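Long-range contact in hyperpolarization-activated (Ih) channel (PDB 2PTM), which probably conducts potassium across the cell membrane as a hyperpolarization-activated channel, its carboxy-terminal region studied here binding cyclic AMP: residues 81-93 with 172-184. Residues are numbered along the deposited sequence; the frame is centred on the assembly and turned at random.
Sequences GADSNFVTRVVTL and HFNQVLDEFPAMR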
loop_
_atom_site.group_PDB
_atom_site.type_symbol
_atom_site.label_atom_id
_atom_site.label_comp_id
_atom_site.label_asym_id
_atom_site.label_seq_id
_atom_site.Cartn_x
_atom_site.Cartn_y
_atom_site.Cartn_z
ATOM N N GLY A 81 34.069 6.421 -11.406
ATOM C CA GLY A 81 33.876 7.216 -12.605
ATOM C C GLY A 81 32.429 7.316 -13.048
ATOM O O GLY A 81 32.128 7.948 -14.063
ATOM N N ALA A 82 31.532 6.689 -12.289
ATOM C CA ALA A 82 30.109 6.708 -12.600
ATOM C C ALA A 82 29.549 8.120 -12.508
ATOM O O ALA A 82 30.100 8.972 -11.812
ATOM C CB ALA A 82 29.346 5.781 -11.652
ATOM N N ASP A 83 28.446 8.359 -13.209
ATOM C CA ASP A 83 27.746 9.640 -13.141
ATOM C C ASP A 83 27.206 9.832 -11.725
ATOM O O ASP A 83 26.605 8.913 -11.166
ATOM C CB ASP A 83 26.601 9.645 -14.153
ATOM C CG ASP A 83 25.954 11.014 -14.315
ATOM O OD1 ASP A 83 25.691 11.694 -13.300
ATOM O OD2 ASP A 83 25.690 11.403 -15.472
ATOM N N SER A 84 27.437 11.012 -11.145
ATOM C CA SER A 84 26.953 11.338 -9.798
ATOM C C SER A 84 25.455 11.094 -9.637
ATOM O O SER A 84 24.994 10.684 -8.565
ATOM C CB SER A 84 27.272 12.794 -9.439
ATOM O OG SER A 84 28.623 12.940 -9.026
ATOM N N ASN A 85 24.701 11.356 -10.700
ATOM C CA ASN A 85 23.258 11.138 -10.688
ATOM C C ASN A 85 22.916 9.655 -10.627
ATOM O O ASN A 85 21.909 9.274 -10.027
ATOM C CB ASN A 85 22.594 11.779 -11.906
ATOM C CG ASN A 85 22.686 13.294 -11.894
ATOM O OD1 ASN A 85 22.642 13.926 -10.834
ATOM N ND2 ASN A 85 22.804 13.888 -13.079
ATOM N N PHE A 86 23.740 8.825 -11.268
ATOM C CA PHE A 86 23.598 7.367 -11.166
ATOM C C PHE A 86 23.812 6.899 -9.730
ATOM O O PHE A 86 22.970 6.193 -9.169
ATOM C CB PHE A 86 24.557 6.624 -12.118
ATOM C CG PHE A 86 24.535 5.107 -11.957
ATOM C CD1 PHE A 86 23.521 4.346 -12.523
ATOM C CD2 PHE A 86 25.521 4.453 -11.243
ATOM C CE1 PHE A 86 23.483 2.969 -12.373
ATOM C CE2 PHE A 86 25.501 3.068 -11.096
ATOM C CZ PHE A 86 24.479 2.324 -11.665
ATOM N N VAL A 87 24.934 7.291 -9.134
ATOM C CA VAL A 87 25.223 6.893 -7.760
ATOM C C VAL A 87 24.103 7.359 -6.815
ATOM O O VAL A 87 23.622 6.598 -5.979
ATOM C CB VAL A 87 26.574 7.440 -7.278
ATOM C CG1 VAL A 87 26.819 7.027 -5.831
ATOM C CG2 VAL A 87 27.699 6.954 -8.184
ATOM N N THR A 88 23.672 8.607 -6.958
ATOM C CA THR A 88 22.608 9.110 -6.097
ATOM C C THR A 88 21.311 8.303 -6.239
ATOM O O THR A 88 20.656 7.967 -5.245
ATOM C CB THR A 88 22.350 10.606 -6.338
ATOM O OG1 THR A 88 23.482 11.354 -5.872
ATOM C CG2 THR A 88 21.099 11.056 -5.594
ATOM N N ARG A 89 20.947 7.977 -7.472
ATOM C CA ARG A 89 19.733 7.208 -7.718
ATOM C C ARG A 89 19.792 5.840 -7.037
ATOM O O ARG A 89 18.846 5.424 -6.370
ATOM C CB ARG A 89 19.504 7.030 -9.220
ATOM C CG ARG A 89 18.185 6.338 -9.563
ATOM C CD ARG A 89 17.005 7.258 -9.315
ATOM N NE ARG A 89 17.036 8.421 -10.199
ATOM C CZ ARG A 89 16.197 9.450 -10.121
ATOM N NH1 ARG A 89 15.259 9.474 -9.183
ATOM N NH2 ARG A 89 16.297 10.457 -10.980
ATOM N N VAL A 90 20.911 5.146 -7.205
ATOM C CA VAL A 90 21.075 3.823 -6.618
ATOM C C VAL A 90 20.992 3.863 -5.100
ATOM O O VAL A 90 20.194 3.137 -4.506
ATOM C CB VAL A 90 22.402 3.175 -7.046
ATOM C CG1 VAL A 90 22.640 1.873 -6.277
ATOM C CG2 VAL A 90 22.381 2.918 -8.538
ATOM N N VAL A 91 21.795 4.720 -4.472
ATOM C CA VAL A 91 21.858 4.727 -3.013
ATOM C C VAL A 91 20.512 5.065 -2.381
ATOM O O VAL A 91 20.232 4.630 -1.274
ATOM C CB VAL A 91 22.973 5.651 -2.431
ATOM C CG1 VAL A 91 24.370 5.134 -2.806
ATOM C CG2 VAL A 91 22.786 7.101 -2.855
ATOM N N THR A 92 19.677 5.828 -3.079
ATOM C CA THR A 92 18.368 6.181 -2.534
ATOM C C THR A 92 17.381 5.020 -2.659
ATOM O O THR A 92 16.320 5.028 -2.036
ATOM C CB THR A 92 17.765 7.429 -3.217
ATOM O OG1 THR A 92 17.533 7.156 -4.603
ATOM C CG2 THR A 92 18.689 8.631 -3.080
ATOM N N LEU A 93 17.723 4.023 -3.468
ATOM C CA LEU A 93 16.846 2.870 -3.659
ATOM C C LEU A 93 17.323 1.602 -2.955
ATOM O O LEU A 93 16.592 0.617 -2.902
ATOM C CB LEU A 93 16.646 2.574 -5.146
ATOM C CG LEU A 93 16.047 3.701 -5.996
ATOM C CD1 LEU A 93 15.968 3.262 -7.439
ATOM C CD2 LEU A 93 14.670 4.115 -5.486
ATOM N N HIS A 172 13.661 -1.686 -9.356
ATOM C CA HIS A 172 14.582 -0.553 -9.263
ATOM C C HIS A 172 15.830 -0.756 -10.123
ATOM O O HIS A 172 16.337 0.190 -10.724
ATOM C CB HIS A 172 14.990 -0.295 -7.807
ATOM C CG HIS A 172 13.843 0.036 -6.904
ATOM N ND1 HIS A 172 12.792 0.842 -7.296
ATOM C CD2 HIS A 172 13.589 -0.310 -5.619
ATOM C CE1 HIS A 172 11.936 0.967 -6.296
ATOM N NE2 HIS A 172 12.395 0.276 -5.268
ATOM N N PHE A 173 16.333 -1.988 -10.140
ATOM C CA PHE A 173 17.461 -2.383 -10.979
ATOM C C PHE A 173 17.185 -2.001 -12.430
ATOM O O PHE A 173 17.993 -1.323 -13.079
ATOM C CB PHE A 173 17.674 -3.895 -10.837
ATOM C CG PHE A 173 18.758 -4.469 -11.714
ATOM C CD1 PHE A 173 20.068 -4.546 -11.263
ATOM C CD2 PHE A 173 18.458 -4.973 -12.969
ATOM C CE1 PHE A 173 21.066 -5.100 -12.055
ATOM C CE2 PHE A 173 19.450 -5.525 -13.773
ATOM C CZ PHE A 173 20.759 -5.589 -13.314
ATOM N N ASN A 174 16.035 -2.422 -12.936
ATOM C CA ASN A 174 15.684 -2.141 -14.318
ATOM C C ASN A 174 15.456 -0.653 -14.561
ATOM O O ASN A 174 15.713 -0.154 -15.644
ATOM C CB ASN A 174 14.472 -2.971 -14.750
ATOM C CG ASN A 174 14.845 -4.396 -15.111
ATOM O OD1 ASN A 174 15.788 -4.632 -15.871
ATOM N ND2 ASN A 174 14.105 -5.355 -14.571
ATOM N N GLN A 175 14.997 0.053 -13.534
ATOM C CA GLN A 175 14.806 1.496 -13.618
ATOM C C GLN A 175 16.133 2.237 -13.790
ATOM O O GLN A 175 16.289 3.037 -14.708
ATOM C CB GLN A 175 14.080 2.013 -12.372
ATOM C CG GLN A 175 12.607 1.643 -12.297
ATOM C CD GLN A 175 11.963 2.085 -10.990
ATOM O OE1 GLN A 175 12.555 2.843 -10.215
ATOM N NE2 GLN A 175 10.748 1.609 -10.739
ATOM N N VAL A 176 17.094 1.965 -12.912
ATOM C CA VAL A 176 18.359 2.692 -12.942
ATOM C C VAL A 176 19.203 2.385 -14.184
ATOM O O VAL A 176 19.929 3.252 -14.677
ATOM C CB VAL A 176 19.179 2.474 -11.653
ATOM C CG1 VAL A 176 18.306 2.715 -10.439
ATOM C CG2 VAL A 176 19.747 1.077 -11.613
ATOM N N LEU A 177 19.091 1.159 -14.694
ATOM C CA LEU A 177 19.804 0.757 -15.906
ATOM C C LEU A 177 19.221 1.385 -17.168
ATOM O O LEU A 177 19.927 1.571 -18.162
ATOM C CB LEU A 177 19.807 -0.766 -16.047
ATOM C CG LEU A 177 21.041 -1.465 -15.483
ATOM C CD1 LEU A 177 21.411 -0.918 -14.121
ATOM C CD2 LEU A 177 20.849 -2.980 -15.434
ATOM N N ASP A 178 17.927 1.685 -17.138
ATOM C CA ASP A 178 17.290 2.365 -18.258
ATOM C C ASP A 178 17.678 3.833 -18.231
ATOM O O ASP A 178 17.969 4.435 -19.262
ATOM C CB ASP A 178 15.770 2.227 -18.185
ATOM C CG ASP A 178 15.291 0.852 -18.602
ATOM O OD1 ASP A 178 16.133 0.029 -19.019
ATOM O OD2 ASP A 178 14.070 0.596 -18.513
ATOM N N GLU A 179 17.683 4.402 -17.033
ATOM C CA GLU A 179 18.019 5.803 -16.865
ATOM C C GLU A 179 19.485 6.029 -17.206
ATOM O O GLU A 179 19.850 7.072 -17.744
ATOM C CB GLU A 179 17.717 6.259 -15.436
ATOM C CG GLU A 179 17.754 7.761 -15.248
ATOM C CD GLU A 179 17.210 8.201 -13.906
ATOM O OE1 GLU A 179 17.033 7.332 -13.023
ATOM O OE2 GLU A 179 16.965 9.417 -13.734
ATOM N N PHE A 180 20.319 5.036 -16.911
ATOM C CA PHE A 180 21.750 5.137 -17.182
ATOM C C PHE A 180 22.276 3.912 -17.942
ATOM O O PHE A 180 22.905 3.035 -17.354
ATOM C CB PHE A 180 22.521 5.332 -15.869
ATOM C CG PHE A 180 22.076 6.538 -15.082
ATOM C CD1 PHE A 180 22.621 7.788 -15.336
ATOM C CD2 PHE A 180 21.105 6.424 -14.100
ATOM C CE1 PHE A 180 22.207 8.904 -14.619
ATOM C CE2 PHE A 180 20.687 7.529 -13.379
ATOM C CZ PHE A 180 21.238 8.771 -13.640
ATOM N N PRO A 181 22.038 3.869 -19.265
ATOM C CA PRO A 181 22.326 2.684 -20.086
ATOM C C PRO A 181 23.801 2.287 -20.063
ATOM O O PRO A 181 24.111 1.103 -20.169
ATOM C CB PRO A 181 21.919 3.121 -21.500
ATOM C CG PRO A 181 21.059 4.347 -21.306
ATOM C CD PRO A 181 21.600 5.011 -20.084
ATOM N N ALA A 182 24.692 3.264 -19.930
ATOM C CA ALA A 182 26.124 2.980 -19.867
ATOM C C ALA A 182 26.437 1.974 -18.763
ATOM O O ALA A 182 27.337 1.143 -18.906
ATOM C CB ALA A 182 26.917 4.262 -19.661
ATOM N N MET A 183 25.683 2.050 -17.667
ATOM C CA MET A 183 25.876 1.138 -16.545
ATOM C C MET A 183 25.300 -0.271 -16.758
ATOM O O MET A 183 25.733 -1.223 -16.104
ATOM C CB MET A 183 25.351 1.748 -15.247
ATOM C CG MET A 183 26.452 2.196 -14.295
ATOM S SD MET A 183 27.619 3.381 -14.985
ATOM C CE MET A 183 26.619 4.869 -15.017
ATOM N N ARG A 184 24.330 -0.406 -17.659
ATOM C CA ARG A 184 23.871 -1.733 -18.049
ATOM C C ARG A 184 24.996 -2.425 -18.791
ATOM O O ARG A 184 25.229 -3.625 -18.620
ATOM C CB ARG A 184 22.635 -1.669 -18.948
ATOM C CG ARG A 184 22.156 -3.046 -19.399
ATOM C CD ARG A 184 20.816 -2.993 -20.123
ATOM N NE ARG A 184 19.707 -2.638 -19.236
ATOM C CZ ARG A 184 19.033 -3.510 -18.488
ATOM N NH1 ARG A 184 19.353 -4.799 -18.507
ATOM N NH2 ARG A 184 18.036 -3.094 -17.719
#
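Glu179 OE2 is gripped twice: by Arg89 NH2, 3.0 Å away, and by the backbone N of Phe111 of a neighbouring subunit. The bond from Arg89 NH2 is weak, bent to 129° at the hydrogen, but it belongs to a salt bridge in which the guanidinium and carboxylate planes lie 31° apart. Arg89 CG, anti to the backbone N, rests 3.7 Å from Val176 CG1, and the chain then bends at chi2 and chi3 to bring the guanidinium to Glu179. Phe111 of the same neighbour also packs on Arg89, which ties this edge of the contact to the subunit interface.

The axes of segments 84-93 and 172-179 approach to 10.4 Å and run antiparallel. In the cyclic nucleotide-binding fold, the helix before the beta-roll, the A helix (84-93), packs in this way on the one that follows it, the B helix, of which 172-179 is part and which leads into helix 181-192.

Phe86 and Phe180 form an offset edge-to-face pair, the edge of Phe86 turned toward the face of Phe180, with planes at 80°. Phe86 CB lies over that face as a CH-pi contact, 3.8 Å from the Phe180 ring centroid. Met183 covers one face of Phe86 through CG, 3.5 Å from the ring centroid, and its SD adds a Met-aromatic contact; Val90 CG2 lies over the opposite face. At the far end, Leu93 CD1 meets His172 CB at 3.7 Å, while Leu93 CD2 stands over the centre of the imidazole, 4.2 Å from the ring centroid.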